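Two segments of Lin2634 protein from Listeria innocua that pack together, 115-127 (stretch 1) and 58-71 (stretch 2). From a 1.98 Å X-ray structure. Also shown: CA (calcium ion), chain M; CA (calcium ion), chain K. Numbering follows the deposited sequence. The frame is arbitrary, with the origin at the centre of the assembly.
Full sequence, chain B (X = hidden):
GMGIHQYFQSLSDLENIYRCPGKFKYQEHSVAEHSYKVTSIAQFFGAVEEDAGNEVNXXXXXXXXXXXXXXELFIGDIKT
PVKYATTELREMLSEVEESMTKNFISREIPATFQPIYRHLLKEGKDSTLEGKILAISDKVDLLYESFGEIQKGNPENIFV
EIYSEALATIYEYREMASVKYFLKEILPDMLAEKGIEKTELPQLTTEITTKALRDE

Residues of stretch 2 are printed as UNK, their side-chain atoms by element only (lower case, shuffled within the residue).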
# COMPACT_ATOMS: atom_id res chain seq x y z
N PRO B 115 23.97 -4.10 30.04
CA PRO B 115 25.27 -3.52 29.70
C PRO B 115 25.64 -3.74 28.25
O PRO B 115 26.08 -2.78 27.58
CB PRO B 115 26.24 -4.25 30.65
CG PRO B 115 25.41 -4.54 31.89
CD PRO B 115 24.05 -4.95 31.25
N ILE B 116 25.41 -4.95 27.74
CA ILE B 116 25.76 -5.25 26.37
C ILE B 116 24.92 -4.41 25.39
O ILE B 116 25.47 -3.82 24.45
CB ILE B 116 25.70 -6.78 26.11
CG1 ILE B 116 26.63 -7.16 24.96
CG2 ILE B 116 24.29 -7.22 25.85
CD1 ILE B 116 26.45 -8.58 24.47
N TYR B 117 23.61 -4.28 25.64
CA TYR B 117 22.74 -3.42 24.84
C TYR B 117 23.05 -1.91 24.95
O TYR B 117 22.92 -1.18 23.96
CB TYR B 117 21.24 -3.81 25.01
CG TYR B 117 21.02 -5.04 24.16
CD1 TYR B 117 21.23 -6.32 24.68
CD2 TYR B 117 20.74 -4.92 22.77
CE1 TYR B 117 21.12 -7.45 23.87
CE2 TYR B 117 20.61 -6.07 21.94
CZ TYR B 117 20.82 -7.32 22.50
OH TYR B 117 20.74 -8.46 21.72
N ARG B 118 23.49 -1.44 26.12
CA ARG B 118 24.02 -0.06 26.23
C ARG B 118 25.24 0.14 25.30
O ARG B 118 25.37 1.15 24.61
CB ARG B 118 24.40 0.30 27.67
CG ARG B 118 23.19 0.61 28.53
CD ARG B 118 23.51 1.18 29.91
NE ARG B 118 22.53 0.65 30.87
CZ ARG B 118 21.23 0.96 30.91
NH1 ARG B 118 20.68 1.86 30.09
NH2 ARG B 118 20.45 0.37 31.82
N HIS B 119 26.11 -0.85 25.27
CA HIS B 119 27.23 -0.80 24.36
C HIS B 119 26.80 -0.88 22.88
O HIS B 119 27.29 -0.13 22.02
CB HIS B 119 28.20 -1.94 24.67
CG HIS B 119 29.27 -2.08 23.65
ND1 HIS B 119 30.35 -1.22 23.58
CD2 HIS B 119 29.43 -2.97 22.63
CE1 HIS B 119 31.13 -1.57 22.57
NE2 HIS B 119 30.60 -2.64 21.99
N LEU B 120 25.90 -1.81 22.57
CA LEU B 120 25.45 -2.01 21.21
C LEU B 120 24.72 -0.80 20.63
O LEU B 120 24.82 -0.55 19.44
CB LEU B 120 24.55 -3.26 21.11
CG LEU B 120 25.21 -4.63 21.31
CD1 LEU B 120 24.17 -5.77 21.17
CD2 LEU B 120 26.34 -4.83 20.32
N LEU B 121 24.01 -0.06 21.48
CA LEU B 121 23.12 1.01 21.02
C LEU B 121 23.62 2.42 21.33
O LEU B 121 22.91 3.39 21.10
CB LEU B 121 21.73 0.82 21.64
CG LEU B 121 21.03 -0.50 21.27
CD1 LEU B 121 19.72 -0.61 22.04
CD2 LEU B 121 20.79 -0.55 19.77
N LYS B 122 24.85 2.56 21.82
CA LYS B 122 25.45 3.89 21.94
C LYS B 122 25.87 4.37 20.55
O LYS B 122 25.99 3.55 19.63
CB LYS B 122 26.68 3.86 22.86
CG LYS B 122 27.92 3.25 22.23
CD LYS B 122 29.05 3.21 23.25
CE LYS B 122 30.28 2.53 22.69
NZ LYS B 122 31.26 2.32 23.79
N GLU B 123 26.11 5.68 20.42
CA GLU B 123 26.65 6.30 19.19
C GLU B 123 27.84 5.50 18.64
O GLU B 123 28.81 5.22 19.36
CB GLU B 123 27.10 7.75 19.49
CG GLU B 123 27.56 8.58 18.26
CD GLU B 123 26.57 8.56 17.07
OE1 GLU B 123 25.45 9.08 17.20
OE2 GLU B 123 26.94 8.04 16.00
N GLY B 124 27.76 5.11 17.38
CA GLY B 124 28.80 4.31 16.75
C GLY B 124 29.85 5.11 16.00
O GLY B 124 30.95 4.61 15.77
N LYS B 125 29.48 6.31 15.58
CA LYS B 125 30.37 7.17 14.80
C LYS B 125 31.39 7.86 15.68
O LYS B 125 31.25 9.03 15.98
CB LYS B 125 29.57 8.19 13.98
CG LYS B 125 28.56 7.47 13.02
CD LYS B 125 27.83 8.40 12.05
CE LYS B 125 26.60 7.69 11.46
NZ LYS B 125 25.88 8.49 10.43
N ASP B 126 32.41 7.13 16.08
CA ASP B 126 33.51 7.68 16.87
C ASP B 126 34.74 7.75 15.97
O ASP B 126 34.64 7.50 14.77
CB ASP B 126 33.74 6.82 18.11
CG ASP B 126 34.14 5.40 17.78
OD1 ASP B 126 34.65 5.10 16.66
OD2 ASP B 126 33.96 4.56 18.70
N SER B 127 35.90 8.03 16.52
CA SER B 127 37.07 8.22 15.67
C SER B 127 37.90 6.95 15.50
O SER B 127 39.01 7.00 14.98
CB SER B 127 37.93 9.36 16.22
OG SER B 127 38.29 9.10 17.56
N UNK B 58 36.39 -6.70 13.78
CA UNK B 58 35.16 -7.03 13.06
C UNK B 58 33.91 -6.97 13.92
O UNK B 58 32.83 -6.54 13.46
c UNK B 58 36.82 -7.66 8.94
c UNK B 58 34.33 -7.16 7.85
c UNK B 58 35.49 -7.07 7.06
c UNK B 58 34.41 -7.51 9.21
c UNK B 58 36.73 -7.32 7.59
c UNK B 58 36.13 -8.15 11.08
n UNK B 58 37.92 -7.95 9.71
c UNK B 58 35.29 -8.36 12.30
c UNK B 58 35.67 -7.77 9.77
c UNK B 58 37.51 -8.25 10.99
N UNK B 59 34.02 -7.41 15.16
CA UNK B 59 32.90 -7.29 16.06
C UNK B 59 32.47 -5.84 16.14
O UNK B 59 31.29 -5.57 16.09
c UNK B 59 31.14 -9.20 21.71
n UNK B 59 29.97 -9.35 22.34
n UNK B 59 32.24 -9.71 22.25
n UNK B 59 31.19 -8.59 20.53
c UNK B 59 32.39 -8.38 19.75
c UNK B 59 32.02 -7.86 18.37
c UNK B 59 33.23 -7.82 17.46
N UNK B 60 33.44 -4.92 16.24
CA UNK B 60 33.15 -3.49 16.35
C UNK B 60 32.55 -2.96 15.05
O UNK B 60 31.60 -2.21 15.07
c UNK B 60 34.41 -2.67 16.77
N UNK B 61 33.09 -3.39 13.91
CA UNK B 61 32.59 -2.92 12.63
C UNK B 61 31.14 -3.29 12.46
O UNK B 61 30.32 -2.44 12.14
c UNK B 61 31.90 -4.02 9.57
c UNK B 61 33.06 -3.15 10.04
c UNK B 61 34.27 -3.36 9.15
c UNK B 61 33.44 -3.48 11.49
N UNK B 62 30.83 -4.56 12.66
CA UNK B 62 29.47 -5.06 12.45
C UNK B 62 28.49 -4.52 13.46
O UNK B 62 27.37 -4.14 13.09
c UNK B 62 29.60 -7.85 8.89
c UNK B 62 29.44 -6.59 12.52
c UNK B 62 29.89 -7.29 11.26
c UNK B 62 30.73 -8.68 8.97
c UNK B 62 29.18 -7.15 10.05
c UNK B 62 31.39 -8.82 10.16
o UNK B 62 31.20 -9.42 7.92
c UNK B 62 30.97 -8.13 11.28
N UNK B 63 28.86 -4.53 14.73
CA UNK B 63 27.96 -4.05 15.76
C UNK B 63 27.61 -2.56 15.60
O UNK B 63 26.48 -2.18 15.84
c UNK B 63 30.20 -4.13 18.98
o UNK B 63 29.81 -5.22 19.49
c UNK B 63 29.55 -3.57 17.70
c UNK B 63 28.47 -4.40 17.18
o UNK B 63 31.12 -3.44 19.46
N UNK B 64 28.56 -1.73 15.18
CA UNK B 64 28.27 -0.33 14.92
C UNK B 64 27.30 -0.16 13.75
O UNK B 64 26.30 0.56 13.88
c UNK B 64 32.71 1.54 16.64
c UNK B 64 30.44 0.70 15.84
n UNK B 64 32.15 2.69 17.36
c UNK B 64 31.86 1.16 15.42
c UNK B 64 29.56 0.46 14.63
N UNK B 65 27.56 -0.86 12.64
CA UNK B 65 26.74 -0.74 11.42
C UNK B 65 25.36 -1.35 11.59
O UNK B 65 24.35 -0.76 11.16
c UNK B 65 27.46 -1.39 10.24
N UNK B 66 25.29 -2.51 12.24
CA UNK B 66 24.03 -3.22 12.38
C UNK B 66 23.01 -2.46 13.24
O UNK B 66 21.83 -2.40 12.91
c UNK B 66 22.53 -5.85 11.62
c UNK B 66 23.20 -6.70 13.93
c UNK B 66 24.25 -4.62 12.99
c UNK B 66 22.98 -5.47 13.03
N UNK B 67 23.48 -1.88 14.33
CA UNK B 67 22.63 -1.30 15.35
C UNK B 67 22.47 0.22 15.30
O UNK B 67 21.76 0.76 16.11
c UNK B 67 23.18 -1.70 16.71
o UNK B 67 22.39 -3.96 16.73
c UNK B 67 23.36 -3.22 16.84
n UNK B 67 24.58 -3.67 17.07
N UNK B 68 23.06 0.88 14.32
CA UNK B 68 23.19 2.34 14.38
C UNK B 68 21.86 3.07 14.29
O UNK B 68 21.77 4.15 14.81
c UNK B 68 24.15 2.90 13.32
c UNK B 68 22.96 2.28 9.95
c UNK B 68 23.25 4.06 11.19
n UNK B 68 22.83 3.59 9.96
n UNK B 68 23.44 1.90 11.12
c UNK B 68 23.59 2.99 11.94
N UNK B 69 20.84 2.49 13.66
CA UNK B 69 19.53 3.15 13.56
C UNK B 69 18.38 2.46 14.30
O UNK B 69 17.21 2.81 14.13
c UNK B 69 19.81 4.62 11.49
c UNK B 69 19.17 3.37 12.08
o UNK B 69 19.78 4.83 10.27
o UNK B 69 20.29 5.44 12.24
N UNK B 70 18.70 1.52 15.18
CA UNK B 70 17.72 0.86 16.00
C UNK B 70 16.87 1.88 16.78
O UNK B 70 15.66 1.70 16.93
c UNK B 70 18.41 -0.15 16.95
o UNK B 70 14.58 -2.73 20.21
c UNK B 70 15.54 -2.13 19.44
c UNK B 70 16.67 -1.91 17.35
c UNK B 70 17.43 -0.86 17.83
c UNK B 70 17.22 -0.45 19.15
c UNK B 70 16.27 -1.08 19.95
c UNK B 70 15.73 -2.54 18.13
N UNK B 71 17.48 2.98 17.22
CA UNK B 71 16.76 4.02 17.99
C UNK B 71 15.65 4.72 17.23
O UNK B 71 14.78 5.40 17.85
o UNK B 71 18.54 5.64 17.53
c UNK B 71 17.74 5.06 18.55
CA CA M . 21.23 6.58 14.25
CA CA K . 21.60 6.07 9.23
O HOH W 1 22.04 7.37 11.48
O HOH W 2 20.92 6.29 16.40
O HOH W 3 19.04 7.70 13.76
O HOH W 4 23.81 6.75 14.15

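Position 58 carries one carbon and then fused five- and six-membered rings holding eight carbons and one nitrogen. That is an indole, out of reach of stretch 1. It is Trp58.

Position 59 has three carbons, a nitrogen, then a carbon bearing two more nitrogens. One terminal nitrogen lies 4.2 Å from Ile116 CD1. This guanidinium makes it Arg59. The chain is fully extended, and Ile116 CD1 sits near NH2 at the guanidinium edge, near its plane.

Position 60 has a single side-chain carbon and touches nothing on stretch 1. It is Ala60.

Position 61 has four carbons, forked at the second. The fork there indicates Leu61, buried and far from stretch 1.

Position 62 has one carbon and a six-carbon ring bearing one oxygen. It is Tyr62, again out of reach.

Position 63 has three carbons, the third carrying two oxygens. Its CA-to-CB bond points toward stretch 1, and one oxygen lies 2.7 Å from His119 NE2. A carboxylate on a chain of this length is Glu63. His119 NE2 donates the hydrogen bond to Glu63 OE2, which lies at the edge of the imidazole. The other oxygen, Glu63 OE1, is 3.6 Å from Leu120 CD2. It also forms a long salt bridge with Arg59 NE, at 3.8 Å.

Position 64 has four carbons in a row ending in a nitrogen, which lies 2.8 Å from Gly124 O and 2.9 Å from Asp126 OD2. A lone terminal nitrogen on such a chain is an amine, so this is Lys64. NZ donates both hydrogen bonds, and the one to Asp126 is part of a salt bridge.

Position 65 has one carbon and no contact. It is Ala65.

Position 66 has four carbons, forked at the second, and is buried and out of reach of stretch 1. It is Leu66.

Position 67 has two carbons, the second carrying one oxygen and one nitrogen. Its CB is 3.4 Å from Leu120 O. This amide is Asn67. Its ND2 donates to Glu63 O at 2.7 Å, turning the amide back onto its own helix.

Position 68 has one carbon and a five-membered ring of three carbons and two nitrogens. It is His68. ND1 donates to Ala65 O at 2.8 Å. NE2 binds the chain K calcium at 2.9 Å, and the backbone O binds the chain M calcium at 2.6 Å.

Position 69 has two carbons, the second carrying two oxygens. The shorter carboxylate is Asp69. It bridges the calcium ions: OD1 is 2.5 Å from CA of chain M, OD2 2.4 Å from CA of chain K.

Position 70 has one carbon and a six-carbon ring with one oxygen. A ring carbon packs 3.6 Å from Leu121 CD2. It is Tyr70, and that carbon is CD2.

Position 71 has one carbon and one oxygen. It is Ser71, whose OG is 2.7 Å from water 2.

The contact joins two helices at 78°. Leu120 and Leu121 pack beside Glu63, Asn67 and Tyr70, while His119 adds a polar link to Glu63. Beyond the helix, Gly124 comes close to Lys64, with CA atoms 5.0 Å apart. Lys64 then fastens the loop through Gly124 and Asp126.

Stretch 2, residues 58-71: WRALYEKALNHDYS
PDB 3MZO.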